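Local coordinates for uncharacterized protein (Bacteroides eggerthii DSM 20697, PDB 4ECO) that is of unknown function but, as a leucine-rich repeat protein, probably binds other proteins through its curved stack of repeats, at residues A[27-31]-A[102-106]; A[43-47]-A[58-62]; A[154-158]-A[437-441]; A[220-225]-A[264-268]. All blocks are in the same frame, centred on the assembly; numbering follows the deposited sequence.

Contact 1 (A[27-31]-A[102-106]); sequences EYIKD and GQLTE
This is a buried polar contact between the first turn of helix 27-41, near the N-terminal end of the solenoid, and the loop that leads into strand 109-111. Residues 27-31 are α-helix, with D31 N bonded to E27 O at 3.0 Å. Opposite them a 3-10 turn ends at Q103, and L104 (phi/psi -76/64) centres an inverse gamma turn; D31 and L104 come closest, 5.6 Å between CA atoms. The Q103 side chain (chi1 t, chi2 p) points at the helix with both amide hydrogens and the oxygen engaged. Q103 NE2 donates to E27 OE1 at 2.8 Å and to D31 OD1 at 3.0 Å, while Q103 OE1 accepts from K30 NZ at 3.0 Å. K30 NZ also forms a salt bridge to E27 OE1 (3.0 Å). E27, K30 and D31, within about one turn, all bond to the one glutamine. Alongside, L104 CD2 packs 3.7 Å from D31 CB, and one water takes a bond from E106 N (3.3 Å) and gives one to D31 OD2 (2.7 Å). D31 also salt-bridges R82 and bonds V83 N, which starts strand 83-87. A helix laid against the first repeat is consistent with an N-terminal cap of a leucine-rich repeat solenoid.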
loop_
_atom_site.group_PDB
_atom_site.type_symbol
_atom_site.label_atom_id
_atom_site.label_comp_id
_atom_site.label_asym_id
_atom_site.label_seq_id
_atom_site.Cartn_x
_atom_site.Cartn_y
_atom_site.Cartn_z
ATOM N N GLU A 27 -16.526 8.391 -41.652
ATOM C CA GLU A 27 -15.437 8.154 -40.693
ATOM C C GLU A 27 -15.736 7.040 -39.712
ATOM O O GLU A 27 -14.857 6.209 -39.472
ATOM C CB GLU A 27 -15.068 9.429 -39.917
ATOM C CG GLU A 27 -14.229 10.419 -40.719
ATOM C CD GLU A 27 -12.944 9.895 -41.339
ATOM O OE1 GLU A 27 -12.232 9.106 -40.673
ATOM O OE2 GLU A 27 -12.653 10.277 -42.497
ATOM N N TYR A 28 -16.962 6.977 -39.184
ATOM C CA TYR A 28 -17.306 5.932 -38.225
ATOM C C TYR A 28 -17.202 4.533 -38.901
ATOM O O TYR A 28 -16.751 3.589 -38.259
ATOM C CB TYR A 28 -18.688 6.188 -37.607
ATOM C CG TYR A 28 -19.862 5.831 -38.484
ATOM C CD1 TYR A 28 -20.312 6.703 -39.469
ATOM C CD2 TYR A 28 -20.548 4.631 -38.308
ATOM C CE1 TYR A 28 -21.394 6.375 -40.284
ATOM C CE2 TYR A 28 -21.643 4.303 -39.102
ATOM C CZ TYR A 28 -22.059 5.176 -40.096
ATOM O OH TYR A 28 -23.139 4.850 -40.882
ATOM N N ILE A 29 -17.518 4.433 -40.208
ATOM C CA ILE A 29 -17.362 3.199 -40.982
ATOM C C ILE A 29 -15.833 2.874 -41.128
ATOM O O ILE A 29 -15.421 1.726 -40.909
ATOM C CB ILE A 29 -18.091 3.334 -42.354
ATOM C CG1 ILE A 29 -19.635 3.491 -42.188
ATOM C CG2 ILE A 29 -17.725 2.210 -43.341
ATOM C CD1 ILE A 29 -20.474 2.224 -41.688
ATOM N N LYS A 30 -15.003 3.895 -41.453
ATOM C CA LYS A 30 -13.550 3.738 -41.601
ATOM C C LYS A 30 -12.932 3.174 -40.288
ATOM O O LYS A 30 -12.028 2.321 -40.352
ATOM C CB LYS A 30 -12.898 5.074 -42.011
ATOM C CG LYS A 30 -13.268 5.511 -43.452
ATOM C CD LYS A 30 -13.051 7.008 -43.785
ATOM C CE LYS A 30 -11.626 7.416 -44.144
ATOM N NZ LYS A 30 -10.819 7.891 -42.975
ATOM N N ASP A 31 -13.500 3.598 -39.116
ATOM C CA ASP A 31 -13.112 3.167 -37.770
ATOM C C ASP A 31 -13.342 1.703 -37.557
ATOM O O ASP A 31 -12.572 1.051 -36.856
ATOM C CB ASP A 31 -13.918 3.925 -36.690
ATOM C CG ASP A 31 -13.449 5.324 -36.318
ATOM O OD1 ASP A 31 -12.538 5.860 -37.011
ATOM O OD2 ASP A 31 -14.013 5.897 -35.358
ATOM N N GLY A 102 -4.317 4.216 -35.933
ATOM C CA GLY A 102 -4.281 5.659 -36.188
ATOM C C GLY A 102 -5.544 6.271 -36.773
ATOM O O GLY A 102 -5.707 7.488 -36.753
ATOM N N GLN A 103 -6.458 5.433 -37.270
ATOM C CA GLN A 103 -7.749 5.834 -37.827
ATOM C C GLN A 103 -8.704 6.303 -36.716
ATOM O O GLN A 103 -9.482 7.247 -36.922
ATOM C CB GLN A 103 -8.368 4.649 -38.624
ATOM C CG GLN A 103 -9.799 4.841 -39.138
ATOM C CD GLN A 103 -10.053 6.144 -39.858
ATOM O OE1 GLN A 103 -9.260 6.612 -40.693
ATOM N NE2 GLN A 103 -11.176 6.751 -39.531
ATOM N N LEU A 104 -8.635 5.640 -35.551
ATOM C CA LEU A 104 -9.491 5.860 -34.391
ATOM C C LEU A 104 -9.085 7.122 -33.670
ATOM O O LEU A 104 -8.661 7.059 -32.519
ATOM C CB LEU A 104 -9.394 4.641 -33.437
ATOM C CG LEU A 104 -9.574 3.245 -34.022
ATOM C CD1 LEU A 104 -9.560 2.224 -32.927
ATOM C CD2 LEU A 104 -10.858 3.137 -34.793
ATOM N N THR A 105 -9.214 8.278 -34.344
ATOM C CA THR A 105 -8.767 9.577 -33.823
ATOM C C THR A 105 -9.669 10.140 -32.697
ATOM O O THR A 105 -9.258 11.082 -32.007
ATOM C CB THR A 105 -8.669 10.576 -34.964
ATOM O OG1 THR A 105 -9.898 10.597 -35.708
ATOM C CG2 THR A 105 -7.474 10.295 -35.862
ATOM N N GLU A 106 -10.845 9.548 -32.473
ATOM C CA GLU A 106 -11.748 10.030 -31.427
ATOM C C GLU A 106 -11.491 9.310 -30.126
ATOM O O GLU A 106 -12.160 9.598 -29.121
ATOM C CB GLU A 106 -13.235 9.890 -31.834
ATOM C CG GLU A 106 -13.618 10.739 -33.035
ATOM C CD GLU A 106 -13.095 12.166 -33.039
ATOM O OE1 GLU A 106 -13.293 12.868 -32.021
ATOM O OE2 GLU A 106 -12.485 12.582 -34.054
HETATM O O HOH W 1 -12.501 6.865 -33.350
#

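Contact 2 (A[43-47]-A[58-62]); sequences NGKNW and ANWNF
Two kinds of interaction, polar and aromatic, join two segments of one long loop. The polar part belongs to N59, which is extended (phi/psi -165/160, chi1 t) and reaches across to a short 3-10 turn at 44-45: N59 ND2 donates to G44 O at 3.0 Å. N59 OD1 turns back to its own backbone, taking a weak bond from W60 N at 2.7 Å, and also accepts from W39 NE1. W47 lies nearest N59, 6.2 Å between CA atoms, and G44 nearest W60 at 7.6 Å. The aromatic part is an edge-to-face pair, both indoles at chi1 m. The edge of W47 meets the face of W60, six-membered centroids 5.0 Å apart and planes at 72°, with W47 CZ3 3.6 Å from W60 CD2. W47 NE1 bonds L42 O and W60 NE1 bonds P73 O. W39 of helix 27-41 and F91, just past strand 83-87 and stacked on W47, extend the aromatic cluster, and L35 packs on W60, so the loop folds back onto its helix and the first repeat.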
loop_
_atom_site.group_PDB
_atom_site.type_symbol
_atom_site.label_atom_id
_atom_site.label_comp_id
_atom_site.label_asym_id
_atom_site.label_seq_id
_atom_site.Cartn_x
_atom_site.Cartn_y
_atom_site.Cartn_z
ATOM N N ASN A 43 -4.933 -11.851 -33.960
ATOM C CA ASN A 43 -5.463 -13.214 -33.956
ATOM C C ASN A 43 -6.833 -13.297 -33.209
ATOM O O ASN A 43 -7.102 -14.245 -32.475
ATOM C CB ASN A 43 -4.417 -14.144 -33.324
ATOM C CG ASN A 43 -4.661 -15.619 -33.487
ATOM O OD1 ASN A 43 -4.535 -16.393 -32.529
ATOM N ND2 ASN A 43 -5.011 -16.040 -34.696
ATOM N N GLY A 44 -7.693 -12.311 -33.466
ATOM C CA GLY A 44 -9.017 -12.154 -32.878
ATOM C C GLY A 44 -9.953 -13.351 -32.886
ATOM O O GLY A 44 -10.832 -13.457 -32.020
ATOM N N LYS A 45 -9.828 -14.238 -33.886
ATOM C CA LYS A 45 -10.704 -15.414 -33.976
ATOM C C LYS A 45 -10.423 -16.381 -32.812
ATOM O O LYS A 45 -11.301 -17.171 -32.452
ATOM C CB LYS A 45 -10.554 -16.130 -35.328
ATOM C CG LYS A 45 -9.108 -16.484 -35.685
ATOM C CD LYS A 45 -9.008 -17.538 -36.794
ATOM C CE LYS A 45 -7.588 -18.022 -36.997
ATOM N NZ LYS A 45 -7.508 -19.117 -38.003
ATOM N N ASN A 46 -9.231 -16.265 -32.176
ATOM C CA ASN A 46 -8.843 -17.158 -31.090
ATOM C C ASN A 46 -8.857 -16.479 -29.715
ATOM O O ASN A 46 -8.443 -17.102 -28.724
ATOM C CB ASN A 46 -7.486 -17.782 -31.367
ATOM C CG ASN A 46 -7.554 -18.747 -32.538
ATOM O OD1 ASN A 46 -6.878 -18.567 -33.550
ATOM N ND2 ASN A 46 -8.449 -19.733 -32.470
ATOM N N TRP A 47 -9.419 -15.262 -29.637
ATOM C CA TRP A 47 -9.632 -14.540 -28.385
ATOM C C TRP A 47 -10.633 -15.260 -27.496
ATOM O O TRP A 47 -11.619 -15.809 -28.012
ATOM C CB TRP A 47 -10.191 -13.138 -28.685
ATOM C CG TRP A 47 -9.241 -12.116 -29.219
ATOM C CD1 TRP A 47 -7.949 -12.304 -29.607
ATOM C CD2 TRP A 47 -9.533 -10.732 -29.446
ATOM N NE1 TRP A 47 -7.414 -11.118 -30.057
ATOM C CE2 TRP A 47 -8.364 -10.136 -29.968
ATOM C CE3 TRP A 47 -10.676 -9.933 -29.256
ATOM C CZ2 TRP A 47 -8.306 -8.786 -30.325
ATOM C CZ3 TRP A 47 -10.607 -8.588 -29.575
ATOM C CH2 TRP A 47 -9.441 -8.033 -30.127
ATOM N N ALA A 58 -16.292 -13.983 -23.711
ATOM C CA ALA A 58 -16.792 -13.135 -24.812
ATOM C C ALA A 58 -15.714 -12.909 -25.890
ATOM O O ALA A 58 -14.541 -13.288 -25.680
ATOM C CB ALA A 58 -17.272 -11.791 -24.270
ATOM N N ASN A 59 -16.125 -12.307 -27.055
ATOM C CA ASN A 59 -15.267 -11.968 -28.202
ATOM C C ASN A 59 -15.993 -11.006 -29.131
ATOM O O ASN A 59 -17.215 -10.901 -29.085
ATOM C CB ASN A 59 -14.828 -13.243 -28.970
ATOM C CG ASN A 59 -13.713 -13.070 -29.995
ATOM O OD1 ASN A 59 -13.109 -11.997 -30.168
ATOM N ND2 ASN A 59 -13.403 -14.145 -30.702
ATOM N N TRP A 60 -15.240 -10.303 -29.973
ATOM C CA TRP A 60 -15.808 -9.441 -30.992
ATOM C C TRP A 60 -16.501 -10.305 -32.059
ATOM O O TRP A 60 -16.171 -11.484 -32.240
ATOM C CB TRP A 60 -14.725 -8.554 -31.619
ATOM C CG TRP A 60 -14.139 -7.535 -30.682
ATOM C CD1 TRP A 60 -14.431 -7.365 -29.362
ATOM C CD2 TRP A 60 -13.181 -6.519 -31.016
ATOM N NE1 TRP A 60 -13.714 -6.303 -28.851
ATOM C CE2 TRP A 60 -12.935 -5.772 -29.843
ATOM C CE3 TRP A 60 -12.508 -6.160 -32.198
ATOM C CZ2 TRP A 60 -12.019 -4.712 -29.809
ATOM C CZ3 TRP A 60 -11.612 -5.097 -32.168
ATOM C CH2 TRP A 60 -11.383 -4.380 -30.992
ATOM N N ASN A 61 -17.492 -9.741 -32.728
ATOM C CA ASN A 61 -18.214 -10.466 -33.755
ATOM C C ASN A 61 -18.457 -9.535 -34.901
ATOM O O ASN A 61 -18.937 -8.404 -34.690
ATOM C CB ASN A 61 -19.507 -11.020 -33.186
ATOM C CG ASN A 61 -20.238 -11.876 -34.159
ATOM O OD1 ASN A 61 -21.061 -11.383 -34.920
ATOM N ND2 ASN A 61 -19.948 -13.174 -34.168
ATOM N N PHE A 62 -18.079 -9.981 -36.117
ATOM C CA PHE A 62 -18.203 -9.173 -37.335
ATOM C C PHE A 62 -19.183 -9.844 -38.312
ATOM O O PHE A 62 -19.324 -9.412 -39.464
ATOM C CB PHE A 62 -16.810 -8.918 -37.967
ATOM C CG PHE A 62 -15.905 -8.119 -37.057
ATOM C CD1 PHE A 62 -16.014 -6.733 -36.983
ATOM C CD2 PHE A 62 -14.990 -8.755 -36.224
ATOM C CE1 PHE A 62 -15.242 -6.007 -36.081
ATOM C CE2 PHE A 62 -14.217 -8.022 -35.329
ATOM C CZ PHE A 62 -14.352 -6.655 -35.260
#

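Contact 3 (A[154-158]-A[437-441]); sequences PREDF and SINLS
One asparagine carries most of this contact, in which the 3-10 turn 154-157 sits on the end of strand 435-439. P154 and N439 lie closest, 6.3 Å between CA atoms. Both hydrogens of the N439 amide (chi1 t, chi2 -16°) go to the turn: N439 ND2 donates to D157 OD2 at 2.8 Å and, weakly, to P154 O at 2.9 Å. Its oxygen bonds within its own segment. N439 OD1 accepts from S441 N at 3.1 Å, an Asx turn where the strand ends, and from S441 OG at 2.5 Å. D157 O is taken by N463 ND2 on the next strand. S437 points at the turn, but its OG is bonded to S461 OG, so it meets R155 CG (3.5 Å) and F158 CE2 (3.9 Å) by packing alone. The R155 guanidinium turns to D153 and K173 O. P154 CB lies 4.2 Å from N439 CB, and the proline side chain also touches A406 and D408 on the preceding strand. The turn, part of the long connection between strands 109-111 and 210-214, is held across three successive strands of the parallel β-sheet of a leucine-rich repeat solenoid, with side chains of alternate residues, S437, N439 and S441, facing it.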
loop_
_atom_site.group_PDB
_atom_site.type_symbol
_atom_site.label_atom_id
_atom_site.label_comp_id
_atom_site.label_asym_id
_atom_site.label_seq_id
_atom_site.Cartn_x
_atom_site.Cartn_y
_atom_site.Cartn_z
ATOM N N PRO A 154 -0.987 0.028 9.033
ATOM C CA PRO A 154 0.107 -0.433 9.906
ATOM C C PRO A 154 -0.391 -0.877 11.294
ATOM O O PRO A 154 0.346 -1.589 11.975
ATOM C CB PRO A 154 1.027 0.790 9.993
ATOM C CG PRO A 154 0.707 1.601 8.758
ATOM C CD PRO A 154 -0.766 1.425 8.591
ATOM N N ARG A 155 -1.657 -0.524 11.694
ATOM C CA ARG A 155 -2.213 -0.942 12.992
ATOM C C ARG A 155 -2.516 -2.468 12.999
ATOM O O ARG A 155 -2.687 -3.055 14.053
ATOM C CB ARG A 155 -3.457 -0.133 13.362
ATOM C CG ARG A 155 -3.192 1.358 13.408
ATOM C CD ARG A 155 -4.439 2.155 13.691
ATOM N NE ARG A 155 -5.493 1.780 12.759
ATOM C CZ ARG A 155 -6.784 2.019 12.946
ATOM N NH1 ARG A 155 -7.200 2.637 14.045
ATOM N NH2 ARG A 155 -7.675 1.611 12.049
ATOM N N GLU A 156 -2.494 -3.106 11.833
ATOM C CA GLU A 156 -2.693 -4.542 11.630
ATOM C C GLU A 156 -1.734 -5.374 12.520
ATOM O O GLU A 156 -2.101 -6.442 13.019
ATOM C CB GLU A 156 -2.473 -4.869 10.122
ATOM C CG GLU A 156 -2.700 -6.314 9.713
ATOM C CD GLU A 156 -4.032 -6.951 10.072
ATOM O OE1 GLU A 156 -5.078 -6.261 9.990
ATOM O OE2 GLU A 156 -4.024 -8.160 10.404
ATOM N N ASP A 157 -0.528 -4.857 12.733
ATOM C CA ASP A 157 0.521 -5.501 13.515
ATOM C C ASP A 157 0.258 -5.471 15.010
ATOM O O ASP A 157 1.035 -6.083 15.764
ATOM C CB ASP A 157 1.881 -4.877 13.222
ATOM C CG ASP A 157 2.422 -5.331 11.895
ATOM O OD1 ASP A 157 2.177 -6.500 11.528
ATOM O OD2 ASP A 157 3.124 -4.530 11.237
ATOM N N PHE A 158 -0.832 -4.803 15.442
ATOM C CA PHE A 158 -1.239 -4.836 16.832
ATOM C C PHE A 158 -1.797 -6.201 17.148
ATOM O O PHE A 158 -2.372 -6.845 16.270
ATOM C CB PHE A 158 -2.277 -3.764 17.125
ATOM C CG PHE A 158 -1.704 -2.401 17.339
ATOM C CD1 PHE A 158 -0.706 -2.193 18.284
ATOM C CD2 PHE A 158 -2.257 -1.298 16.711
ATOM C CE1 PHE A 158 -0.214 -0.918 18.533
ATOM C CE2 PHE A 158 -1.774 -0.018 16.965
ATOM C CZ PHE A 158 -0.739 0.160 17.858
ATOM N N SER A 437 -0.822 6.934 14.956
ATOM C CA SER A 437 -0.270 5.612 15.258
ATOM C C SER A 437 1.148 5.416 14.704
ATOM O O SER A 437 1.417 5.749 13.554
ATOM C CB SER A 437 -1.183 4.515 14.706
ATOM O OG SER A 437 -0.794 3.209 15.103
ATOM N N ILE A 438 2.044 4.844 15.517
ATOM C CA ILE A 438 3.408 4.588 15.061
ATOM C C ILE A 438 3.687 3.090 15.252
ATOM O O ILE A 438 3.424 2.514 16.307
ATOM C CB ILE A 438 4.507 5.523 15.700
ATOM C CG1 ILE A 438 5.876 5.314 15.031
ATOM C CG2 ILE A 438 4.579 5.434 17.214
ATOM C CD1 ILE A 438 6.814 6.434 15.150
ATOM N N ASN A 439 4.150 2.459 14.183
ATOM C CA ASN A 439 4.475 1.043 14.207
ATOM C C ASN A 439 5.974 0.920 14.199
ATOM O O ASN A 439 6.606 1.117 13.161
ATOM C CB ASN A 439 3.825 0.295 13.036
ATOM C CG ASN A 439 3.995 -1.210 13.106
ATOM O OD1 ASN A 439 4.829 -1.762 13.838
ATOM N ND2 ASN A 439 3.202 -1.912 12.324
ATOM N N LEU A 440 6.539 0.644 15.366
ATOM C CA LEU A 440 7.978 0.462 15.547
ATOM C C LEU A 440 8.299 -1.005 15.912
ATOM O O LEU A 440 9.377 -1.278 16.453
ATOM C CB LEU A 440 8.504 1.424 16.619
ATOM C CG LEU A 440 8.636 2.876 16.198
ATOM C CD1 LEU A 440 8.758 3.760 17.407
ATOM C CD2 LEU A 440 9.810 3.059 15.272
ATOM N N SER A 441 7.367 -1.949 15.605
ATOM C CA SER A 441 7.561 -3.379 15.900
ATOM C C SER A 441 8.716 -3.962 15.055
ATOM O O SER A 441 9.078 -3.386 14.032
ATOM C CB SER A 441 6.269 -4.183 15.692
ATOM O OG SER A 441 5.748 -4.078 14.378
#

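Contact 4 (A[220-225]-A[264-268]); sequences AENICE and KLPTF
Water does the polar work here, for no direct hydrogen bond joins the segments. Water 2 donates to A220 O and E225 OE2, each at 2.6 Å, and accepts from T267 N at 3.1 Å; water 3 donates to I223 O at 2.7 Å and accepts weakly from F268 N at 3.1 Å. The 3-10 turn at 220-221 brings A220 within 4.7 Å of P266, between CA atoms, and I223 N bonds back to A220 O at 3.3 Å. A220 CB rests on K264 O at 3.4 Å and K264 CG at 3.6 Å. I223 (chi1 m, chi2 t) points toward 264-268, placing CD1 3.8 Å from P266 CG and CG2 3.8 Å from F268 CE1. C224 has left-handed backbone angles (59/40), and its SG lies 5.5 Å from the F268 ring centroid, a sulfur-aromatic contact. The loops follow the parallel strands 210-214 and 253-257 of adjoining repeats. I223 and F268 both rest on M213, C224 meets strand 194-198, and K264 and L265 pack on helix 288-300.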
loop_
_atom_site.group_PDB
_atom_site.type_symbol
_atom_site.label_atom_id
_atom_site.label_comp_id
_atom_site.label_asym_id
_atom_site.label_seq_id
_atom_site.Cartn_x
_atom_site.Cartn_y
_atom_site.Cartn_z
ATOM N N ALA A 220 11.235 -3.040 -25.707
ATOM C CA ALA A 220 11.105 -1.578 -25.602
ATOM C C ALA A 220 11.078 -0.852 -26.960
ATOM O O ALA A 220 10.236 0.029 -27.150
ATOM C CB ALA A 220 12.230 -1.024 -24.769
ATOM N N GLU A 221 11.954 -1.254 -27.900
ATOM C CA GLU A 221 12.094 -0.634 -29.226
ATOM C C GLU A 221 10.893 -0.928 -30.160
ATOM O O GLU A 221 10.782 -0.299 -31.213
ATOM C CB GLU A 221 13.420 -1.054 -29.915
ATOM C CG GLU A 221 13.665 -2.553 -30.079
ATOM C CD GLU A 221 14.299 -3.312 -28.921
ATOM O OE1 GLU A 221 14.327 -2.783 -27.785
ATOM O OE2 GLU A 221 14.745 -4.460 -29.150
ATOM N N ASN A 222 9.992 -1.849 -29.774
ATOM C CA ASN A 222 8.840 -2.196 -30.609
ATOM C C ASN A 222 7.545 -1.598 -30.048
ATOM O O ASN A 222 6.456 -1.924 -30.531
ATOM C CB ASN A 222 8.735 -3.701 -30.772
ATOM C CG ASN A 222 9.760 -4.247 -31.739
ATOM O OD1 ASN A 222 10.356 -3.518 -32.552
ATOM N ND2 ASN A 222 9.958 -5.555 -31.696
ATOM N N ILE A 223 7.678 -0.661 -29.080
ATOM C CA ILE A 223 6.542 0.050 -28.490
ATOM C C ILE A 223 6.498 1.447 -29.089
ATOM O O ILE A 223 7.174 2.355 -28.587
ATOM C CB ILE A 223 6.553 0.099 -26.929
ATOM C CG1 ILE A 223 6.706 -1.304 -26.304
ATOM C CG2 ILE A 223 5.302 0.818 -26.403
ATOM C CD1 ILE A 223 6.963 -1.296 -24.839
ATOM N N CYS A 224 5.738 1.595 -30.196
ATOM C CA CYS A 224 5.425 2.845 -30.887
ATOM C C CYS A 224 6.675 3.627 -31.385
ATOM O O CYS A 224 6.686 4.871 -31.383
ATOM C CB CYS A 224 4.555 3.724 -29.994
ATOM S SG CYS A 224 3.029 2.923 -29.453
ATOM N N GLU A 225 7.668 2.893 -31.911
ATOM C CA GLU A 225 8.854 3.488 -32.531
ATOM C C GLU A 225 8.725 3.516 -34.063
ATOM O O GLU A 225 9.144 4.484 -34.713
ATOM C CB GLU A 225 10.127 2.740 -32.145
ATOM C CG GLU A 225 10.644 3.064 -30.758
ATOM C CD GLU A 225 12.098 2.709 -30.533
ATOM O OE1 GLU A 225 12.818 2.464 -31.532
ATOM O OE2 GLU A 225 12.527 2.707 -29.354
ATOM N N LYS A 264 14.687 -1.764 -20.930
ATOM C CA LYS A 264 14.628 -0.313 -20.716
ATOM C C LYS A 264 13.196 0.127 -20.878
ATOM O O LYS A 264 12.389 -0.623 -21.421
ATOM C CB LYS A 264 15.568 0.454 -21.685
ATOM C CG LYS A 264 15.069 0.532 -23.132
ATOM C CD LYS A 264 15.941 1.381 -24.022
ATOM C CE LYS A 264 15.160 1.823 -25.222
ATOM N NZ LYS A 264 16.050 2.328 -26.295
ATOM N N LEU A 265 12.859 1.330 -20.416
ATOM C CA LEU A 265 11.495 1.858 -20.591
ATOM C C LEU A 265 11.337 2.359 -22.009
ATOM O O LEU A 265 12.316 2.896 -22.548
ATOM C CB LEU A 265 11.157 2.983 -19.584
ATOM C CG LEU A 265 11.110 2.604 -18.107
ATOM C CD1 LEU A 265 10.812 3.816 -17.258
ATOM C CD2 LEU A 265 10.062 1.534 -17.836
ATOM N N PRO A 266 10.137 2.199 -22.642
ATOM C CA PRO A 266 9.950 2.733 -24.009
ATOM C C PRO A 266 10.213 4.244 -24.008
ATOM O O PRO A 266 9.898 4.953 -23.049
ATOM C CB PRO A 266 8.505 2.357 -24.371
ATOM C CG PRO A 266 7.858 2.001 -23.132
ATOM C CD PRO A 266 8.897 1.586 -22.127
ATOM N N THR A 267 10.870 4.710 -25.047
ATOM C CA THR A 267 11.363 6.084 -25.171
ATOM C C THR A 267 10.271 7.140 -25.426
ATOM O O THR A 267 10.555 8.345 -25.306
ATOM C CB THR A 267 12.389 6.146 -26.299
ATOM O OG1 THR A 267 11.753 5.738 -27.511
ATOM C CG2 THR A 267 13.608 5.265 -26.019
ATOM N N PHE A 268 9.048 6.710 -25.760
ATOM C CA PHE A 268 7.969 7.647 -26.074
ATOM C C PHE A 268 7.496 8.378 -24.816
ATOM O O PHE A 268 6.922 9.469 -24.931
ATOM C CB PHE A 268 6.795 6.925 -26.766
ATOM C CG PHE A 268 5.825 6.203 -25.868
ATOM C CD1 PHE A 268 6.035 4.877 -25.519
ATOM C CD2 PHE A 268 4.685 6.844 -25.389
ATOM C CE1 PHE A 268 5.131 4.207 -24.690
ATOM C CE2 PHE A 268 3.791 6.186 -24.545
ATOM C CZ PHE A 268 4.015 4.869 -24.207
HETATM O O HOH W 2 11.000 2.561 -27.256
HETATM O O HOH W 3 8.799 4.277 -27.621
#

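How the contacts relate
Following the chain from the N terminus, contact 1 opens on helix 27-41 and closes at 102-106. Contact 2 is nested inside that loop and closes a short one of its own, between the helix and strand 75-77; the two centres are about 20 Å apart, and together they fit helix and loop to the start of the solenoid. Contact 3 opens at 154-158 and closes only at 437-441, spanning much of the parallel sheet. Within this loop contact 4 joins the connections of two adjoining repeats. Contacts 1, 2 and 4 gather towards one end, whereas contact 3 lies about 42 Å from contact 4, centre to centre, fixing the connection after strand 109-111 to later strands.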